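Local coordinates for YesW protein (Bacillus subtilis, PDB 2ZUX), which cleaves type I rhamnogalacturonan of plant cell-wall pectin by endo-type elimination, releasing oligosaccharides, and needs calcium or manganese for activity, at residues Gly11-Lys16 / Ser85-Pro90; Glu129-Trp134 / Thr179-Tyr184; Asn325-Ile330 / Asp364-Gly369; Trp405-Gly410 / Ser435-Lys440; Leu503-Leu508 / Leu549-Gln554. All coordinates share one frame; numbering follows the deposited sequence.

Contact 1: residues Gly11-Lys16 / Ser85-Pro90; sequences GLVAVK and SVWAQP
Val15 and Trp87 form a parallel bridge, their CA atoms 4.6 Å apart, although the short strands 13-16 and 85-87 cross at 47°. Trp87 makes two bonds, one to each neighbour of Val15: its N donates to Ala14 O at 2.8 Å, almost straight at 176°, and its O accepts from Lys16 N at 3.1 Å. Nearer the start of strand 85-87 a water takes over, accepting from Ala14 N and donating to Ser85 O. The indole of Trp87 carries most of the side-chain packing. Val13 and Val15 meet it from the same side, each with CG2 set toward the rim, and the approach is tightest between Val13 CG2 and Trp87 CZ2 at 3.4 Å. Val15 CG2 sits 3.9 Å from Trp87 CE3. An alanine in place of Trp87 would probably leave these two methyl groups without their flat partner and open a gap beside the sheet, with the backbone bonds still possible. Farther on, a bend at chi3 (79°) turns Lys16 CE toward Ala88, and NZ donates to Ala88 O at 3.0 Å. Ala14 and Val86 turn to the other side of the sheet, where Ile21 and Tyr67 pack on them. Strands 13-17 and 76-87 supply the one parallel pairing in an otherwise antiparallel sheet, that of the N-terminal beta-sheet domain of this lyase family, assigned to the E-set clan.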
# COMPACT_ATOMS: atom_id res chain seq x y z
N GLY A 11 -11.92 13.22 -8.94
CA GLY A 11 -10.86 13.45 -7.97
C GLY A 11 -10.40 14.90 -7.94
O GLY A 11 -9.27 15.20 -7.59
N LEU A 12 -11.30 15.81 -8.32
CA LEU A 12 -10.96 17.22 -8.41
C LEU A 12 -10.56 17.79 -7.04
O LEU A 12 -11.25 17.55 -6.05
CB LEU A 12 -12.13 18.01 -9.01
CG LEU A 12 -11.90 19.50 -9.28
CD1 LEU A 12 -10.82 19.70 -10.33
CD2 LEU A 12 -13.21 20.13 -9.75
N VAL A 13 -9.45 18.51 -7.01
CA VAL A 13 -8.96 19.16 -5.80
C VAL A 13 -8.48 20.57 -6.15
O VAL A 13 -7.96 20.80 -7.24
CB VAL A 13 -7.84 18.31 -5.11
CG1 VAL A 13 -6.53 18.36 -5.88
CG2 VAL A 13 -7.61 18.76 -3.67
N ALA A 14 -8.69 21.51 -5.23
CA ALA A 14 -8.28 22.89 -5.40
C ALA A 14 -7.62 23.36 -4.12
O ALA A 14 -8.18 23.18 -3.03
CB ALA A 14 -9.48 23.78 -5.74
N VAL A 15 -6.43 23.93 -4.25
CA VAL A 15 -5.61 24.26 -3.10
C VAL A 15 -5.09 25.68 -3.23
O VAL A 15 -4.53 26.05 -4.27
CB VAL A 15 -4.41 23.28 -2.95
CG1 VAL A 15 -3.60 23.59 -1.68
CG2 VAL A 15 -4.87 21.82 -2.93
N LYS A 16 -5.29 26.47 -2.19
CA LYS A 16 -4.80 27.84 -2.15
C LYS A 16 -3.28 27.86 -2.07
O LYS A 16 -2.68 27.15 -1.26
CB LYS A 16 -5.42 28.58 -0.96
CG LYS A 16 -5.21 30.08 -0.94
CD LYS A 16 -5.75 30.67 0.36
CE LYS A 16 -4.79 30.46 1.53
NZ LYS A 16 -5.46 30.35 2.86
N SER A 85 -14.30 22.55 -3.41
CA SER A 85 -14.00 23.79 -2.72
C SER A 85 -12.49 23.92 -2.53
O SER A 85 -11.75 22.96 -2.76
CB SER A 85 -14.74 23.86 -1.37
OG SER A 85 -14.41 22.75 -0.56
N VAL A 86 -12.04 25.10 -2.13
CA VAL A 86 -10.61 25.40 -2.02
C VAL A 86 -10.07 25.05 -0.64
O VAL A 86 -10.60 25.52 0.38
CB VAL A 86 -10.31 26.89 -2.33
CG1 VAL A 86 -8.85 27.23 -2.08
CG2 VAL A 86 -10.69 27.24 -3.76
N TRP A 87 -9.01 24.24 -0.60
CA TRP A 87 -8.31 23.95 0.65
C TRP A 87 -7.59 25.20 1.12
O TRP A 87 -6.72 25.73 0.43
CB TRP A 87 -7.26 22.87 0.44
CG TRP A 87 -7.74 21.50 0.09
CD1 TRP A 87 -8.99 21.12 -0.32
CD2 TRP A 87 -6.94 20.33 0.11
NE1 TRP A 87 -9.01 19.76 -0.56
CE2 TRP A 87 -7.76 19.25 -0.30
CE3 TRP A 87 -5.60 20.07 0.43
CZ2 TRP A 87 -7.28 17.94 -0.39
CZ3 TRP A 87 -5.13 18.77 0.34
CH2 TRP A 87 -5.96 17.72 -0.07
N ALA A 88 -7.93 25.64 2.33
CA ALA A 88 -7.32 26.83 2.90
C ALA A 88 -5.93 26.57 3.48
O ALA A 88 -5.20 27.51 3.80
CB ALA A 88 -8.23 27.43 3.95
N GLN A 89 -5.57 25.29 3.61
CA GLN A 89 -4.23 24.88 4.04
C GLN A 89 -3.65 23.93 2.98
O GLN A 89 -4.40 23.40 2.16
CB GLN A 89 -4.30 24.18 5.40
CG GLN A 89 -4.78 25.09 6.54
CD GLN A 89 -5.16 24.31 7.77
OE1 GLN A 89 -5.93 23.34 7.70
NE2 GLN A 89 -4.64 24.72 8.92
N PRO A 90 -2.31 23.74 2.95
CA PRO A 90 -1.70 22.83 1.96
C PRO A 90 -2.08 21.35 2.14
O PRO A 90 -1.76 20.51 1.28
CB PRO A 90 -0.19 23.03 2.16
CG PRO A 90 -0.06 24.31 2.94
CD PRO A 90 -1.29 24.40 3.79
O HOH W 1 -10.63 20.67 -3.20
O HOH W 2 -3.70 26.26 1.01

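Contact 2: residues Glu129-Trp134 / Thr179-Tyr184; sequences ELILKW and TQFMVY. With CA (calcium ion), chain H.
Phe181 inserts its ring between Ile131 and Lys133, two side chains that leave strand 129-134 on the same side with one residue between them. Its chi1 of 62° turns CG toward that strand, and the ring points its edge at the strand's backbone: CE1 lies 3.6 Å from Ile131 O, near the ring plane. CE1 also meets Ile131 CG2 at 4.0 Å, while CE2 reaches Lys133 CB at 3.7 Å. An alanine at Phe181 would probably leave a gap between Ile131 and Lys133 and give the lysine's aliphatic chain more freedom to turn. Ile131 also packs its CG1 against Val183 CG2 at 3.7 Å. Lys133 runs past the ring to a polar end: NZ bonds to Asp116, a calcium ligand, and a water 2.8 Å from NZ links it to Thr179 O. At the strand's start Glu129 chelates another calcium ion with both carboxylate oxygens. No direct hydrogen bond joins the segments. They belong to separate antiparallel sheets of the beta-propeller and meet through side chains, with Ile131 resting on Ile153 and Ala155 of strand 152-156, Phe181 and Val183 touching Ser118 of strand 109-120, and Met182 turned to Ile272 of strand 268-273.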
# COMPACT_ATOMS: atom_id res chain seq x y z
N GLU A 129 -12.63 6.34 0.92
CA GLU A 129 -12.64 6.42 2.37
C GLU A 129 -11.29 5.93 2.88
O GLU A 129 -10.60 5.15 2.21
CB GLU A 129 -13.74 5.53 2.95
CG GLU A 129 -15.15 6.12 2.91
CD GLU A 129 -15.68 6.36 1.51
OE1 GLU A 129 -15.81 5.39 0.72
OE2 GLU A 129 -15.99 7.53 1.20
N LEU A 130 -10.91 6.39 4.07
CA LEU A 130 -9.71 5.93 4.75
C LEU A 130 -10.08 4.87 5.78
O LEU A 130 -10.97 5.08 6.60
CB LEU A 130 -9.02 7.10 5.44
CG LEU A 130 -8.21 7.99 4.49
CD1 LEU A 130 -8.03 9.39 5.06
CD2 LEU A 130 -6.87 7.33 4.15
N ILE A 131 -9.38 3.74 5.72
CA ILE A 131 -9.52 2.67 6.71
C ILE A 131 -8.25 2.72 7.56
O ILE A 131 -7.15 2.47 7.04
CB ILE A 131 -9.70 1.28 6.04
CG1 ILE A 131 -10.86 1.29 5.02
CG2 ILE A 131 -9.90 0.18 7.09
CD1 ILE A 131 -12.22 1.68 5.57
N LEU A 132 -8.40 3.06 8.84
CA LEU A 132 -7.28 3.34 9.71
C LEU A 132 -7.11 2.34 10.83
O LEU A 132 -8.08 2.01 11.53
CB LEU A 132 -7.46 4.73 10.33
CG LEU A 132 -6.41 5.20 11.34
CD1 LEU A 132 -5.09 5.46 10.64
CD2 LEU A 132 -6.89 6.45 12.06
N LYS A 133 -5.88 1.87 11.01
CA LYS A 133 -5.54 1.01 12.14
C LYS A 133 -4.98 1.88 13.26
O LYS A 133 -4.07 2.68 13.03
CB LYS A 133 -4.53 -0.06 11.72
CG LYS A 133 -4.13 -1.04 12.83
CD LYS A 133 -3.09 -2.06 12.35
CE LYS A 133 -1.72 -1.42 12.21
NZ LYS A 133 -0.70 -2.34 11.61
N TRP A 134 -5.52 1.71 14.46
CA TRP A 134 -4.99 2.33 15.67
C TRP A 134 -4.00 1.37 16.33
O TRP A 134 -4.22 0.15 16.35
CB TRP A 134 -6.12 2.65 16.65
CG TRP A 134 -7.01 3.75 16.18
CD1 TRP A 134 -8.20 3.63 15.52
CD2 TRP A 134 -6.78 5.15 16.36
NE1 TRP A 134 -8.73 4.88 15.27
CE2 TRP A 134 -7.87 5.83 15.76
CE3 TRP A 134 -5.76 5.90 16.95
CZ2 TRP A 134 -7.98 7.23 15.76
CZ3 TRP A 134 -5.86 7.29 16.94
CH2 TRP A 134 -6.96 7.94 16.35
N THR A 179 -2.15 -8.19 12.66
CA THR A 179 -3.25 -7.84 11.76
C THR A 179 -2.73 -7.24 10.46
O THR A 179 -1.97 -6.27 10.47
CB THR A 179 -4.22 -6.84 12.42
OG1 THR A 179 -4.79 -7.45 13.59
CG2 THR A 179 -5.34 -6.45 11.48
N GLN A 180 -3.17 -7.85 9.35
CA GLN A 180 -2.89 -7.41 7.99
C GLN A 180 -4.24 -7.23 7.31
O GLN A 180 -4.94 -8.21 7.07
CB GLN A 180 -2.03 -8.46 7.26
CG GLN A 180 -0.83 -8.97 8.06
CD GLN A 180 0.09 -7.88 8.58
OE1 GLN A 180 0.20 -6.79 8.00
NE2 GLN A 180 0.77 -8.17 9.68
N PHE A 181 -4.64 -5.99 7.05
CA PHE A 181 -6.01 -5.73 6.62
C PHE A 181 -6.13 -5.35 5.16
O PHE A 181 -5.43 -4.47 4.67
CB PHE A 181 -6.72 -4.73 7.56
CG PHE A 181 -6.09 -3.36 7.62
CD1 PHE A 181 -6.66 -2.29 6.95
CD2 PHE A 181 -4.94 -3.12 8.38
CE1 PHE A 181 -6.10 -1.02 7.01
CE2 PHE A 181 -4.36 -1.85 8.43
CZ PHE A 181 -4.94 -0.81 7.75
N MET A 182 -7.02 -6.06 4.47
CA MET A 182 -7.23 -5.86 3.04
C MET A 182 -8.52 -5.11 2.80
O MET A 182 -9.58 -5.50 3.31
CB MET A 182 -7.27 -7.21 2.32
CG MET A 182 -5.90 -7.87 2.18
SD MET A 182 -4.71 -6.86 1.27
CE MET A 182 -3.55 -6.42 2.56
N VAL A 183 -8.42 -4.04 2.03
CA VAL A 183 -9.58 -3.24 1.68
C VAL A 183 -9.74 -3.28 0.18
O VAL A 183 -8.84 -2.87 -0.56
CB VAL A 183 -9.43 -1.77 2.17
CG1 VAL A 183 -10.70 -0.97 1.86
CG2 VAL A 183 -9.12 -1.73 3.67
N TYR A 184 -10.87 -3.80 -0.30
CA TYR A 184 -11.02 -4.00 -1.73
C TYR A 184 -12.45 -4.39 -2.03
O TYR A 184 -13.12 -4.98 -1.20
CB TYR A 184 -10.08 -5.10 -2.24
CG TYR A 184 -9.57 -4.82 -3.63
CD1 TYR A 184 -8.48 -3.98 -3.83
CD2 TYR A 184 -10.18 -5.38 -4.76
CE1 TYR A 184 -8.01 -3.69 -5.10
CE2 TYR A 184 -9.72 -5.09 -6.04
CZ TYR A 184 -8.63 -4.25 -6.20
OH TYR A 184 -8.15 -3.93 -7.45
CA CA H . -16.75 6.94 -1.07
O HOH W 3 -0.76 -4.94 12.60
O HOH W 4 -1.31 -3.90 9.17
O HOH W 5 -17.23 9.22 -0.58

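Contact 3: residues Asn325-Ile330 / Asp364-Gly369. With CA (calcium ion), chain C.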
# COMPACT_ATOMS: atom_id res chain seq x y z
N ASN A 325 9.77 -12.20 2.99
CA ASN A 325 10.11 -10.93 3.60
C ASN A 325 9.02 -10.52 4.59
O ASN A 325 7.97 -11.16 4.68
CB ASN A 325 10.14 -9.85 2.52
CG ASN A 325 11.51 -9.66 1.88
OD1 ASN A 325 12.35 -10.57 1.83
ND2 ASN A 325 11.75 -8.45 1.39
N HIS A 326 9.25 -9.43 5.32
CA HIS A 326 8.16 -8.75 6.05
C HIS A 326 7.28 -7.93 5.11
O HIS A 326 6.78 -6.87 5.49
CB HIS A 326 8.70 -7.78 7.10
CG HIS A 326 9.76 -8.34 7.99
ND1 HIS A 326 9.51 -9.26 8.99
CD2 HIS A 326 11.08 -8.08 8.05
CE1 HIS A 326 10.64 -9.53 9.62
NE2 HIS A 326 11.60 -8.82 9.08
N ASN A 327 7.12 -8.40 3.88
CA ASN A 327 6.37 -7.71 2.84
C ASN A 327 6.29 -8.63 1.63
O ASN A 327 6.98 -9.65 1.57
CB ASN A 327 6.96 -6.32 2.49
CG ASN A 327 8.46 -6.21 2.74
OD1 ASN A 327 8.91 -5.52 3.68
ND2 ASN A 327 9.24 -6.87 1.91
N LEU A 328 5.43 -8.29 0.69
CA LEU A 328 5.30 -9.03 -0.56
C LEU A 328 4.90 -8.07 -1.67
O LEU A 328 4.58 -6.91 -1.40
CB LEU A 328 4.30 -10.19 -0.42
CG LEU A 328 2.91 -9.96 0.17
CD1 LEU A 328 2.02 -9.07 -0.70
CD2 LEU A 328 2.22 -11.30 0.41
N SER A 329 4.94 -8.54 -2.91
CA SER A 329 4.40 -7.79 -4.04
C SER A 329 3.49 -8.70 -4.84
O SER A 329 3.55 -9.92 -4.72
CB SER A 329 5.51 -7.29 -4.97
OG SER A 329 6.52 -6.56 -4.28
N ILE A 330 2.64 -8.08 -5.66
CA ILE A 330 1.70 -8.82 -6.51
C ILE A 330 1.74 -8.20 -7.89
O ILE A 330 1.57 -6.99 -8.04
CB ILE A 330 0.25 -8.70 -5.99
CG1 ILE A 330 0.14 -9.05 -4.51
CG2 ILE A 330 -0.70 -9.55 -6.84
CD1 ILE A 330 0.28 -10.51 -4.20
N ASP A 364 14.02 -7.52 4.38
CA ASP A 364 13.16 -6.50 5.00
C ASP A 364 12.57 -5.49 4.03
O ASP A 364 11.68 -4.73 4.42
CB ASP A 364 13.92 -5.75 6.09
CG ASP A 364 13.92 -6.48 7.41
OD1 ASP A 364 13.97 -7.73 7.39
OD2 ASP A 364 13.92 -5.80 8.47
N ALA A 365 13.05 -5.46 2.80
CA ALA A 365 12.52 -4.53 1.80
C ALA A 365 12.48 -5.22 0.45
O ALA A 365 13.27 -6.15 0.19
CB ALA A 365 13.37 -3.26 1.74
N LEU A 366 11.58 -4.76 -0.42
CA LEU A 366 11.25 -5.46 -1.66
C LEU A 366 10.61 -4.49 -2.63
O LEU A 366 9.74 -3.71 -2.24
CB LEU A 366 10.23 -6.55 -1.33
CG LEU A 366 9.81 -7.55 -2.41
CD1 LEU A 366 10.99 -8.42 -2.83
CD2 LEU A 366 8.69 -8.41 -1.88
N HIS A 367 11.04 -4.54 -3.89
CA HIS A 367 10.53 -3.66 -4.94
C HIS A 367 10.30 -4.45 -6.22
O HIS A 367 11.25 -4.98 -6.80
CB HIS A 367 11.52 -2.53 -5.18
CG HIS A 367 11.62 -1.62 -4.01
ND1 HIS A 367 12.52 -1.80 -2.97
CD2 HIS A 367 10.85 -0.58 -3.66
CE1 HIS A 367 12.31 -0.87 -2.06
NE2 HIS A 367 11.29 -0.12 -2.45
N THR A 368 9.04 -4.52 -6.65
CA THR A 368 8.67 -5.22 -7.88
C THR A 368 8.04 -4.21 -8.84
O THR A 368 7.00 -3.62 -8.53
CB THR A 368 7.66 -6.33 -7.60
OG1 THR A 368 8.23 -7.28 -6.69
CG2 THR A 368 7.27 -7.05 -8.88
N GLY A 369 8.67 -4.01 -9.99
CA GLY A 369 8.14 -3.08 -10.98
C GLY A 369 8.93 -3.21 -12.26
O GLY A 369 9.68 -4.18 -12.43
CA CA C . 13.74 -9.11 9.00
O HOH W 6 6.75 -5.19 -1.85
O HOH W 7 6.87 -3.84 -4.84
O HOH W 8 14.15 -7.54 10.37
O HOH W 9 13.80 -10.40 10.75
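His326 and Asp364 bind the same calcium ion, which His326 NE2 approaches to 2.2 Å and Asp364 OD1 to 2.1 Å. The side chains run side by side in the same direction, ring and carboxylate planes 81° apart; NE2 and OD1 come within 3.1 Å because both bind the metal, without a hydrogen bond. His362, Glu385 and two waters complete six ligands. On ND1, His326 bonds to Tyr288 OH, a second-shell contact that would help fix the ring's rotation. Away from the metal, Asn325 ND2 gives a weak, bent bond to Ala365 O at 3.0 Å. A water joins Ser329 OG to Thr368 N, and Leu366 CD2 packs on Leu328 CA at 3.7 Å. Strands 329-331 and 366-369 are edge strands of successive four-stranded antiparallel sheets, so the contact joins neighbouring beta-propeller blades, with the calcium site at one end. Behind it, Leu366 and Thr368 rest on Val380 of strand 379-383, Ser329 on Ile342 of strand 340-343, and Ile330 on helix 547-553.

Contact 4: residues Trp405-Gly410 / Ser435-Lys440; sequences WGVYAG and SLYSAK
Trp405 lays its six-membered ring obliquely against Tyr437, the ring centres 5.2 Å apart and the planes at 43°. The pair joins two successive blades of the beta-propeller, since strand 403-407 is the last strand of one antiparallel sheet and strand 435-437 the last of the next. Trp405 CZ3 stands over one face of the Tyr437 ring, toward its rim, while Trp405 CH2 meets Tyr437 CB at 3.7 Å. Val407 approaches the same tyrosine tip to tip, its CG2 3.8 Å from Tyr437 OH. A chi1 of 61° directs Trp405 CG, and the indole beyond it, toward segment 435-440. Phe395 of its own sheet stacks on the indole, so both blades contribute aromatic partners to it. Beyond the tyrosine, the chain turns at Ser438, whose OG accepts from Lys440 N in an ST turn. That turn brings the carbonyl carbon of Lys440 over a face of the indole and presents Ala439 O to its N-H: Trp405 NE1 donates to this oxygen at 3.0 Å from well above the carbonyl plane.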
# COMPACT_ATOMS: atom_id res chain seq x y z
N TRP A 405 21.86 -9.41 -11.40
CA TRP A 405 23.07 -9.02 -10.68
C TRP A 405 22.78 -8.99 -9.19
O TRP A 405 21.62 -8.90 -8.77
CB TRP A 405 23.63 -7.68 -11.17
CG TRP A 405 22.71 -6.50 -11.00
CD1 TRP A 405 21.77 -6.06 -11.90
CD2 TRP A 405 22.65 -5.61 -9.88
NE1 TRP A 405 21.14 -4.94 -11.41
CE2 TRP A 405 21.65 -4.66 -10.17
CE3 TRP A 405 23.35 -5.52 -8.67
CZ2 TRP A 405 21.33 -3.62 -9.29
CZ3 TRP A 405 23.03 -4.49 -7.79
CH2 TRP A 405 22.03 -3.55 -8.11
N GLY A 406 23.83 -9.11 -8.39
CA GLY A 406 23.72 -9.04 -6.95
C GLY A 406 25.05 -8.61 -6.37
O GLY A 406 26.09 -8.68 -7.04
N VAL A 407 25.02 -8.15 -5.12
CA VAL A 407 26.23 -7.73 -4.43
C VAL A 407 26.28 -8.36 -3.04
O VAL A 407 25.32 -8.26 -2.27
CB VAL A 407 26.31 -6.18 -4.31
CG1 VAL A 407 27.58 -5.75 -3.57
CG2 VAL A 407 26.26 -5.52 -5.69
N TYR A 408 27.38 -9.04 -2.74
CA TYR A 408 27.62 -9.60 -1.42
C TYR A 408 27.84 -8.48 -0.41
O TYR A 408 28.59 -7.53 -0.67
CB TYR A 408 28.85 -10.50 -1.46
CG TYR A 408 29.29 -11.01 -0.11
CD1 TYR A 408 28.56 -12.00 0.55
CD2 TYR A 408 30.45 -10.53 0.49
CE1 TYR A 408 28.96 -12.47 1.79
CE2 TYR A 408 30.86 -11.00 1.73
CZ TYR A 408 30.12 -11.97 2.37
OH TYR A 408 30.52 -12.44 3.60
N ALA A 409 27.19 -8.59 0.75
CA ALA A 409 27.35 -7.61 1.82
C ALA A 409 28.10 -8.15 3.03
O ALA A 409 28.84 -7.41 3.68
CB ALA A 409 25.99 -7.08 2.25
N GLY A 410 27.88 -9.42 3.34
CA GLY A 410 28.49 -10.02 4.54
C GLY A 410 27.90 -9.48 5.83
O GLY A 410 28.51 -9.60 6.90
N SER A 435 25.46 2.07 -1.07
CA SER A 435 25.79 2.28 -2.48
C SER A 435 24.55 2.42 -3.36
O SER A 435 23.52 1.78 -3.10
CB SER A 435 26.66 1.13 -3.01
OG SER A 435 27.97 1.21 -2.48
N LEU A 436 24.69 3.25 -4.39
CA LEU A 436 23.67 3.51 -5.39
C LEU A 436 24.08 2.82 -6.69
O LEU A 436 25.24 2.91 -7.10
CB LEU A 436 23.54 5.01 -5.62
CG LEU A 436 22.56 5.48 -6.70
CD1 LEU A 436 21.13 5.09 -6.33
CD2 LEU A 436 22.70 6.98 -6.91
N TYR A 437 23.13 2.17 -7.36
CA TYR A 437 23.41 1.43 -8.58
C TYR A 437 22.40 1.74 -9.67
O TYR A 437 21.23 2.03 -9.40
CB TYR A 437 23.34 -0.08 -8.33
CG TYR A 437 24.24 -0.60 -7.24
CD1 TYR A 437 25.51 -1.08 -7.54
CD2 TYR A 437 23.81 -0.63 -5.92
CE1 TYR A 437 26.34 -1.58 -6.54
CE2 TYR A 437 24.62 -1.11 -4.91
CZ TYR A 437 25.88 -1.58 -5.22
OH TYR A 437 26.68 -2.06 -4.22
N SER A 438 22.84 1.60 -10.92
CA SER A 438 21.92 1.62 -12.03
C SER A 438 21.14 0.30 -12.04
O SER A 438 21.48 -0.64 -11.33
CB SER A 438 22.67 1.76 -13.35
OG SER A 438 23.31 0.54 -13.70
N ALA A 439 20.10 0.25 -12.87
CA ALA A 439 19.32 -0.98 -13.05
C ALA A 439 20.16 -2.15 -13.56
O ALA A 439 19.76 -3.31 -13.45
CB ALA A 439 18.15 -0.72 -13.99
N LYS A 440 21.32 -1.83 -14.14
CA LYS A 440 22.25 -2.84 -14.65
C LYS A 440 23.29 -3.25 -13.61
O LYS A 440 24.15 -4.10 -13.89
CB LYS A 440 22.98 -2.31 -15.89
CG LYS A 440 22.10 -1.81 -17.02
CD LYS A 440 21.25 -2.92 -17.61
CE LYS A 440 20.57 -2.50 -18.90
NZ LYS A 440 19.72 -3.60 -19.43

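Contact 5: residues Leu503-Leu508 / Leu549-Gln554; sequences LQADLL and LGIAWQ. With CA (calcium ion), chain E.
A buried contact between a strand and the chain at a short helix, close to the centre of the propeller, joins Gln554 to the backbone of Gln504. The Gln554 amide makes two bonds to one residue: OE1 accepts from Gln504 N at 2.9 Å, and NE2 donates to Gln504 O, also at 2.9 Å. Each donor lies in the plane of the carbonyl it meets, on a lone pair, so the amide is held flat and cannot easily rotate. The glutamine reaches this far because its chain is extended, with CG anti to the backbone N (chi1 -169°). Strand 503-505 shares its sheet with the early strand 91-95, consistent with the usual closure of a beta-propeller; helix 547-553 runs antiparallel to it, the axes 9.1 Å apart. Ile551 puts CD1 3.6 Å from Ala505 CB, and the side chains of Leu503 and Gln554 cross obliquely, with Leu503 CD1 3.5 Å from Gln554 OE1. Just past the strand, Asp506 OD1 and Leu508 O bind a calcium ion completed by Asp510, Arg512, Glu514 and a water.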
# COMPACT_ATOMS: atom_id res chain seq x y z
N LEU A 503 -0.35 6.69 5.06
CA LEU A 503 -0.56 6.15 3.72
C LEU A 503 0.08 7.06 2.70
O LEU A 503 0.05 8.28 2.87
CB LEU A 503 -2.05 6.00 3.39
CG LEU A 503 -2.43 5.31 2.07
CD1 LEU A 503 -1.95 3.86 2.02
CD2 LEU A 503 -3.93 5.42 1.82
N GLN A 504 0.68 6.47 1.67
CA GLN A 504 1.07 7.22 0.47
C GLN A 504 0.32 6.61 -0.71
O GLN A 504 0.41 5.41 -0.94
CB GLN A 504 2.57 7.12 0.23
CG GLN A 504 3.04 7.79 -1.06
CD GLN A 504 4.50 7.51 -1.33
OE1 GLN A 504 5.37 7.89 -0.53
NE2 GLN A 504 4.77 6.82 -2.43
N ALA A 505 -0.43 7.43 -1.45
CA ALA A 505 -1.20 6.94 -2.59
C ALA A 505 -1.68 8.10 -3.41
O ALA A 505 -2.00 9.17 -2.87
CB ALA A 505 -2.40 6.13 -2.11
N ASP A 506 -1.79 7.89 -4.72
CA ASP A 506 -2.52 8.85 -5.57
C ASP A 506 -4.01 8.69 -5.32
O ASP A 506 -4.68 7.90 -5.99
CB ASP A 506 -2.21 8.64 -7.04
CG ASP A 506 -3.04 9.53 -7.94
OD1 ASP A 506 -3.54 10.58 -7.46
OD2 ASP A 506 -3.18 9.18 -9.12
N LEU A 507 -4.52 9.42 -4.34
CA LEU A 507 -5.92 9.26 -3.95
C LEU A 507 -6.84 10.39 -4.39
O LEU A 507 -8.05 10.26 -4.30
CB LEU A 507 -6.07 8.95 -2.45
CG LEU A 507 -5.29 9.70 -1.39
CD1 LEU A 507 -5.80 11.12 -1.22
CD2 LEU A 507 -5.37 8.96 -0.05
N LEU A 508 -6.27 11.50 -4.85
CA LEU A 508 -7.06 12.59 -5.44
C LEU A 508 -6.17 13.39 -6.38
O LEU A 508 -4.95 13.20 -6.40
CB LEU A 508 -7.69 13.50 -4.37
CG LEU A 508 -6.84 14.02 -3.23
CD1 LEU A 508 -6.04 15.24 -3.63
CD2 LEU A 508 -7.74 14.34 -2.02
N LEU A 549 -2.75 -2.52 -6.44
CA LEU A 549 -2.52 -3.65 -5.54
C LEU A 549 -1.48 -3.30 -4.47
O LEU A 549 -1.61 -3.75 -3.34
CB LEU A 549 -2.13 -4.91 -6.31
CG LEU A 549 -3.19 -5.36 -7.33
CD1 LEU A 549 -2.72 -6.62 -8.04
CD2 LEU A 549 -4.54 -5.59 -6.68
N GLY A 550 -0.49 -2.50 -4.83
CA GLY A 550 0.49 -1.98 -3.86
C GLY A 550 -0.14 -1.15 -2.76
O GLY A 550 0.26 -1.24 -1.59
N ILE A 551 -1.16 -0.37 -3.11
CA ILE A 551 -1.85 0.42 -2.09
C ILE A 551 -2.59 -0.53 -1.14
O ILE A 551 -2.56 -0.34 0.08
CB ILE A 551 -2.79 1.47 -2.70
CG1 ILE A 551 -2.00 2.44 -3.59
CG2 ILE A 551 -3.55 2.21 -1.60
CD1 ILE A 551 -0.73 3.03 -2.96
N ALA A 552 -3.18 -1.59 -1.68
CA ALA A 552 -3.85 -2.56 -0.81
C ALA A 552 -2.90 -3.23 0.18
O ALA A 552 -3.28 -3.46 1.32
CB ALA A 552 -4.61 -3.60 -1.64
N TRP A 553 -1.67 -3.55 -0.24
CA TRP A 553 -0.73 -4.18 0.69
C TRP A 553 0.21 -3.21 1.41
O TRP A 553 1.05 -3.65 2.19
CB TRP A 553 0.06 -5.38 0.10
CG TRP A 553 0.84 -5.16 -1.18
CD1 TRP A 553 0.61 -5.81 -2.36
CD2 TRP A 553 2.01 -4.33 -1.40
NE1 TRP A 553 1.53 -5.42 -3.30
CE2 TRP A 553 2.39 -4.50 -2.74
CE3 TRP A 553 2.74 -3.43 -0.60
CZ2 TRP A 553 3.48 -3.83 -3.31
CZ3 TRP A 553 3.82 -2.75 -1.17
CH2 TRP A 553 4.16 -2.96 -2.52
N GLN A 554 0.06 -1.90 1.18
CA GLN A 554 1.00 -0.97 1.80
C GLN A 554 1.09 -1.13 3.32
O GLN A 554 2.18 -1.08 3.90
CB GLN A 554 0.69 0.49 1.45
CG GLN A 554 1.82 1.42 1.87
CD GLN A 554 1.62 2.83 1.35
OE1 GLN A 554 1.52 3.78 2.13
NE2 GLN A 554 1.52 2.97 0.03
CA CA E . -2.76 12.76 -6.85
O HOH W 10 -1.98 14.99 -7.49

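How the contacts relate
Contact 5 is the hub of the set. Contact 1, the one in the N-terminal domain, reaches it where Leu508 packs on Val13 and Trp87, so the chain at a calcium site also meets the neighbouring domain. Contact 2, about 11 Å from contact 5 between centres, touches it through Met182 and Ala552, and contact 3, about 14 Å between centres, through Leu328, Ile330 and Trp553. Rhamnose binds near the active site and also far from it; the side chains of Lys133 (contact 2) and Asp364 (contact 3) are each about 7 Å from a bound sugar. Contact 4 is peripheral, its centre about 17 Å from that of contact 3; both reach the antiparallel sheet running from strand 366-369 to strand 403-407.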